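Local coordinates for protein CHAD domain (Ricinus communis, PDB 6QV5) that probably binds inorganic polyphosphate, the ligand recognised by CHAD domains, and carries a zinc ion in the crystal, at residues 204-216 with 231-245. Residues are numbered along the deposited sequence; the frame is centred on the assembly and turned at random.
Sequences TRIATKRGRYALE and LKALAATQEELGRHN
Thr208 and Leu234 mark the tight centre of this contact, a worked example consistent with small residues, here Thr208 and Gly211, letting two helices come close while a leucine fills the spot beside them. With CG2 anti to its backbone N (chi1 -60°), Thr208 turns that methyl onto the opposing helix, where CG2 lies 3.0 Å from Leu234 O, while its hydroxyl OG1 turns back to Thr204 O at 2.7 Å. That oxygen also accepts Thr208 N, the two donors arriving on opposite faces of its plane. Leu234 answers with CD2, 3.5 Å from Arg212 N, over the backbone beside Gly211, which has no side chain to hold it off. Leu215 CD2 extends the apolar floor, 3.8 Å from Leu231 CG. Such packing pairs consecutive helices of the all-helical CHAD fold, 198-217 and 224-260, in an antiparallel but clearly inclined hairpin whose short segments run at 145° with axes 9.1 Å apart; helices 171-192 and 286-293 cover its buried side.

The partly exposed flank is looser and polar, yet no hydrogen bond crosses it. In one of its two deposited conformers Arg205 passes CD across Leu241 and stacks its guanidinium over the Asn245 amide, the planes 19° apart; NH1 and Asn245 ND2, 3.3 Å apart, are both donors. The extended Gln238 lies across Lys209, its NE2 3.5 Å from Lys209 CE, whereas Arg212 NH1 pairs by charge with Glu216 OE2 of its own helix.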
loop_
_atom_site.group_PDB
_atom_site.type_symbol
_atom_site.label_atom_id
_atom_site.label_comp_id
_atom_site.label_asym_id
_atom_site.label_seq_id
_atom_site.Cartn_x
_atom_site.Cartn_y
_atom_site.Cartn_z
ATOM N N THR A 204 5.861 -3.919 -11.473
ATOM C CA THR A 204 6.494 -5.007 -10.722
ATOM C C THR A 204 6.232 -4.827 -9.218
ATOM O O THR A 204 5.872 -5.803 -8.553
ATOM C CB THR A 204 7.993 -5.110 -11.078
ATOM O OG1 THR A 204 8.133 -5.178 -12.499
ATOM C CG2 THR A 204 8.673 -6.322 -10.444
ATOM N N ARG A 205 6.397 -3.575 -8.705
ATOM C CA ARG A 205 6.189 -3.201 -7.306
ATOM C C ARG A 205 4.741 -3.475 -6.852
ATOM O O ARG A 205 4.528 -3.963 -5.740
ATOM C CB ARG A 205 6.568 -1.720 -7.117
ATOM C CG ARG A 205 6.579 -1.215 -5.674
ATOM C CD ARG A 205 7.226 0.160 -5.545
ATOM N NE ARG A 205 6.638 1.158 -6.444
ATOM C CZ ARG A 205 5.603 1.933 -6.139
ATOM N NH1 ARG A 205 5.023 1.842 -4.947
ATOM N NH2 ARG A 205 5.139 2.807 -7.022
ATOM N N ILE A 206 3.752 -3.148 -7.713
ATOM C CA ILE A 206 2.336 -3.352 -7.381
ATOM C C ILE A 206 1.962 -4.843 -7.480
ATOM O O ILE A 206 1.148 -5.309 -6.683
ATOM C CB ILE A 206 1.339 -2.418 -8.130
ATOM C CG1 ILE A 206 1.339 -2.639 -9.660
ATOM C CG2 ILE A 206 1.583 -0.945 -7.767
ATOM C CD1 ILE A 206 -0.034 -2.470 -10.326
ATOM N N ALA A 207 2.598 -5.596 -8.413
ATOM C CA ALA A 207 2.395 -7.044 -8.577
ATOM C C ALA A 207 2.934 -7.777 -7.343
ATOM O O ALA A 207 2.377 -8.799 -6.938
ATOM C CB ALA A 207 3.101 -7.539 -9.830
ATOM N N THR A 208 3.999 -7.218 -6.736
ATOM C CA THR A 208 4.648 -7.696 -5.517
ATOM C C THR A 208 3.717 -7.460 -4.313
ATOM O O THR A 208 3.608 -8.334 -3.452
ATOM C CB THR A 208 6.011 -7.000 -5.365
ATOM O OG1 THR A 208 6.827 -7.310 -6.496
ATOM C CG2 THR A 208 6.737 -7.404 -4.111
ATOM N N LYS A 209 3.054 -6.282 -4.262
ATOM C CA LYS A 209 2.115 -5.905 -3.203
ATOM C C LYS A 209 0.840 -6.747 -3.277
ATOM O O LYS A 209 0.406 -7.275 -2.251
ATOM C CB LYS A 209 1.776 -4.404 -3.268
ATOM C CG LYS A 209 2.668 -3.528 -2.402
ATOM C CD LYS A 209 2.171 -2.088 -2.382
ATOM C CE LYS A 209 2.967 -1.216 -1.443
ATOM N NZ LYS A 209 2.487 0.190 -1.457
ATOM N N ARG A 210 0.260 -6.890 -4.495
ATOM C CA ARG A 210 -0.948 -7.682 -4.763
ATOM C C ARG A 210 -0.748 -9.147 -4.365
ATOM O O ARG A 210 -1.635 -9.734 -3.746
ATOM C CB ARG A 210 -1.353 -7.593 -6.245
ATOM C CG ARG A 210 -2.047 -6.297 -6.638
ATOM C CD ARG A 210 -2.297 -6.255 -8.132
ATOM N NE ARG A 210 -2.803 -4.954 -8.570
ATOM C CZ ARG A 210 -3.036 -4.626 -9.838
ATOM N NH1 ARG A 210 -2.810 -5.501 -10.810
ATOM N NH2 ARG A 210 -3.494 -3.420 -10.144
ATOM N N GLY A 211 0.421 -9.699 -4.705
ATOM C CA GLY A 211 0.805 -11.073 -4.398
ATOM C C GLY A 211 1.008 -11.323 -2.917
ATOM O O GLY A 211 0.661 -12.399 -2.421
ATOM N N ARG A 212 1.570 -10.324 -2.201
ATOM C CA ARG A 212 1.812 -10.378 -0.757
ATOM C C ARG A 212 0.483 -10.354 0.006
ATOM O O ARG A 212 0.298 -11.160 0.918
ATOM C CB ARG A 212 2.715 -9.213 -0.308
ATOM C CG ARG A 212 3.297 -9.383 1.094
ATOM C CD ARG A 212 4.146 -8.201 1.525
ATOM N NE ARG A 212 3.340 -7.122 2.103
ATOM C CZ ARG A 212 3.058 -7.001 3.397
ATOM N NH1 ARG A 212 3.504 -7.897 4.269
ATOM N NH2 ARG A 212 2.321 -5.986 3.828
ATOM N N TYR A 213 -0.441 -9.445 -0.382
ATOM C CA TYR A 213 -1.752 -9.297 0.253
ATOM C C TYR A 213 -2.647 -10.523 0.060
ATOM O O TYR A 213 -3.204 -11.016 1.042
ATOM C CB TYR A 213 -2.465 -8.006 -0.205
ATOM C CG TYR A 213 -1.758 -6.710 0.143
ATOM C CD1 TYR A 213 -1.001 -6.593 1.307
ATOM C CD2 TYR A 213 -1.917 -5.575 -0.646
ATOM C CE1 TYR A 213 -0.363 -5.398 1.639
ATOM C CE2 TYR A 213 -1.296 -4.371 -0.316
ATOM C CZ TYR A 213 -0.521 -4.286 0.828
ATOM O OH TYR A 213 0.092 -3.101 1.154
ATOM N N ALA A 214 -2.751 -11.032 -1.190
ATOM C CA ALA A 214 -3.557 -12.209 -1.541
ATOM C C ALA A 214 -3.119 -13.461 -0.781
ATOM O O ALA A 214 -3.971 -14.234 -0.345
ATOM C CB ALA A 214 -3.506 -12.460 -3.037
ATOM N N LEU A 215 -1.800 -13.639 -0.593
ATOM C CA LEU A 215 -1.246 -14.773 0.143
ATOM C C LEU A 215 -1.495 -14.639 1.650
ATOM O O LEU A 215 -1.611 -15.653 2.338
ATOM C CB LEU A 215 0.247 -14.944 -0.174
ATOM C CG LEU A 215 0.843 -16.344 -0.002
ATOM C CD1 LEU A 215 0.179 -17.370 -0.930
ATOM C CD2 LEU A 215 2.328 -16.320 -0.264
ATOM N N GLU A 216 -1.602 -13.393 2.155
ATOM C CA GLU A 216 -1.902 -13.110 3.561
ATOM C C GLU A 216 -3.392 -13.332 3.832
ATOM O O GLU A 216 -3.754 -13.739 4.938
ATOM C CB GLU A 216 -1.502 -11.677 3.931
ATOM C CG GLU A 216 -0.015 -11.487 4.180
ATOM C CD GLU A 216 0.449 -10.055 4.386
ATOM O OE1 GLU A 216 -0.227 -9.119 3.899
ATOM O OE2 GLU A 216 1.507 -9.872 5.030
ATOM N N LEU A 231 6.912 -15.040 0.517
ATOM C CA LEU A 231 6.625 -13.719 1.088
ATOM C C LEU A 231 7.913 -12.945 1.373
ATOM O O LEU A 231 7.931 -11.728 1.201
ATOM C CB LEU A 231 5.785 -13.837 2.375
ATOM C CG LEU A 231 4.309 -14.223 2.215
ATOM C CD1 LEU A 231 3.795 -14.921 3.454
ATOM C CD2 LEU A 231 3.442 -13.019 1.896
ATOM N N LYS A 232 8.979 -13.652 1.806
ATOM C CA LYS A 232 10.298 -13.090 2.109
ATOM C C LYS A 232 10.931 -12.490 0.847
ATOM O O LYS A 232 11.446 -11.371 0.900
ATOM C CB LYS A 232 11.213 -14.168 2.722
ATOM C CG LYS A 232 12.511 -13.630 3.317
ATOM C CD LYS A 232 13.469 -14.758 3.664
ATOM C CE LYS A 232 14.800 -14.242 4.152
ATOM N NZ LYS A 232 15.738 -15.354 4.461
ATOM N N ALA A 233 10.870 -13.228 -0.284
ATOM C CA ALA A 233 11.395 -12.800 -1.583
ATOM C C ALA A 233 10.572 -11.644 -2.158
ATOM O O ALA A 233 11.121 -10.790 -2.855
ATOM C CB ALA A 233 11.408 -13.969 -2.551
ATOM N N LEU A 234 9.260 -11.613 -1.852
ATOM C CA LEU A 234 8.349 -10.558 -2.289
ATOM C C LEU A 234 8.598 -9.275 -1.491
ATOM O O LEU A 234 8.797 -8.225 -2.097
ATOM C CB LEU A 234 6.885 -11.019 -2.176
ATOM C CG LEU A 234 6.163 -11.344 -3.492
ATOM C CD1 LEU A 234 6.750 -12.576 -4.170
ATOM C CD2 LEU A 234 4.690 -11.568 -3.255
ATOM N N ALA A 235 8.661 -9.372 -0.142
ATOM C CA ALA A 235 8.921 -8.239 0.756
ATOM C C ALA A 235 10.259 -7.545 0.458
ATOM O O ALA A 235 10.334 -6.319 0.552
ATOM C CB ALA A 235 8.875 -8.689 2.208
ATOM N N ALA A 236 11.293 -8.327 0.072
ATOM C CA ALA A 236 12.625 -7.827 -0.285
ATOM C C ALA A 236 12.586 -7.025 -1.593
ATOM O O ALA A 236 13.271 -6.006 -1.703
ATOM C CB ALA A 236 13.604 -8.985 -0.407
ATOM N N THR A 237 11.770 -7.479 -2.571
ATOM C CA THR A 237 11.574 -6.830 -3.873
ATOM C C THR A 237 10.813 -5.505 -3.684
ATOM O O THR A 237 11.174 -4.501 -4.304
ATOM C CB THR A 237 10.871 -7.799 -4.845
ATOM O OG1 THR A 237 11.607 -9.021 -4.906
ATOM C CG2 THR A 237 10.718 -7.227 -6.249
ATOM N N GLN A 238 9.774 -5.512 -2.816
ATOM C CA GLN A 238 8.942 -4.352 -2.479
ATOM C C GLN A 238 9.784 -3.266 -1.794
ATOM O O GLN A 238 9.614 -2.084 -2.095
ATOM C CB GLN A 238 7.778 -4.780 -1.567
ATOM C CG GLN A 238 6.633 -3.771 -1.482
ATOM C CD GLN A 238 5.659 -4.086 -0.368
ATOM O OE1 GLN A 238 5.201 -5.224 -0.197
ATOM N NE2 GLN A 238 5.305 -3.072 0.408
ATOM N N GLU A 239 10.688 -3.680 -0.882
ATOM C CA GLU A 239 11.601 -2.817 -0.130
ATOM C C GLU A 239 12.582 -2.098 -1.074
ATOM O O GLU A 239 12.854 -0.912 -0.878
ATOM C CB GLU A 239 12.369 -3.658 0.908
ATOM C CG GLU A 239 13.156 -2.859 1.933
ATOM C CD GLU A 239 14.166 -3.685 2.707
ATOM O OE1 GLU A 239 13.742 -4.483 3.574
ATOM O OE2 GLU A 239 15.381 -3.533 2.446
ATOM N N GLU A 240 13.092 -2.817 -2.097
ATOM C CA GLU A 240 14.039 -2.291 -3.080
ATOM C C GLU A 240 13.395 -1.296 -4.047
ATOM O O GLU A 240 13.912 -0.187 -4.199
ATOM C CB GLU A 240 14.766 -3.435 -3.819
ATOM C CG GLU A 240 15.805 -2.999 -4.850
ATOM C CD GLU A 240 16.938 -2.092 -4.403
ATOM O OE1 GLU A 240 17.379 -2.199 -3.235
ATOM O OE2 GLU A 240 17.397 -1.278 -5.236
ATOM N N LEU A 241 12.277 -1.684 -4.693
ATOM C CA LEU A 241 11.557 -0.820 -5.635
ATOM C C LEU A 241 10.888 0.371 -4.935
ATOM O O LEU A 241 10.752 1.434 -5.541
ATOM C CB LEU A 241 10.530 -1.615 -6.460
ATOM C CG LEU A 241 11.079 -2.618 -7.480
ATOM C CD1 LEU A 241 10.067 -3.704 -7.771
ATOM C CD2 LEU A 241 11.507 -1.930 -8.773
ATOM N N GLY A 242 10.499 0.176 -3.672
ATOM C CA GLY A 242 9.881 1.198 -2.834
ATOM C C GLY A 242 10.856 2.283 -2.422
ATOM O O GLY A 242 10.467 3.446 -2.293
ATOM N N ARG A 243 12.139 1.901 -2.219
ATOM C CA ARG A 243 13.245 2.795 -1.854
ATOM C C ARG A 243 13.457 3.844 -2.955
ATOM O O ARG A 243 13.537 5.036 -2.652
ATOM C CB ARG A 243 14.530 1.977 -1.608
ATOM C CG ARG A 243 15.790 2.809 -1.358
ATOM C CD ARG A 243 17.080 2.037 -1.625
ATOM N NE ARG A 243 17.172 1.526 -2.999
ATOM C CZ ARG A 243 17.619 2.221 -4.041
ATOM N NH1 ARG A 243 18.020 3.478 -3.889
ATOM N NH2 ARG A 243 17.664 1.666 -5.244
ATOM N N HIS A 244 13.519 3.394 -4.227
ATOM C CA HIS A 244 13.689 4.256 -5.398
ATOM C C HIS A 244 12.429 5.089 -5.649
ATOM O O HIS A 244 12.533 6.218 -6.136
ATOM C CB HIS A 244 14.056 3.426 -6.642
ATOM C CG HIS A 244 14.449 4.260 -7.821
ATOM N ND1 HIS A 244 15.759 4.658 -8.017
ATOM C CD2 HIS A 244 13.685 4.765 -8.816
ATOM C CE1 HIS A 244 15.753 5.379 -9.127
ATOM N NE2 HIS A 244 14.526 5.475 -9.641
ATOM N N ASN A 245 11.247 4.531 -5.308
ATOM C CA ASN A 245 9.948 5.189 -5.448
ATOM C C ASN A 245 9.818 6.369 -4.480
ATOM O O ASN A 245 9.276 7.404 -4.863
ATOM C CB ASN A 245 8.806 4.189 -5.250
ATOM C CG ASN A 245 7.425 4.791 -5.348
ATOM O OD1 ASN A 245 7.057 5.424 -6.345
ATOM N ND2 ASN A 245 6.630 4.605 -4.306
#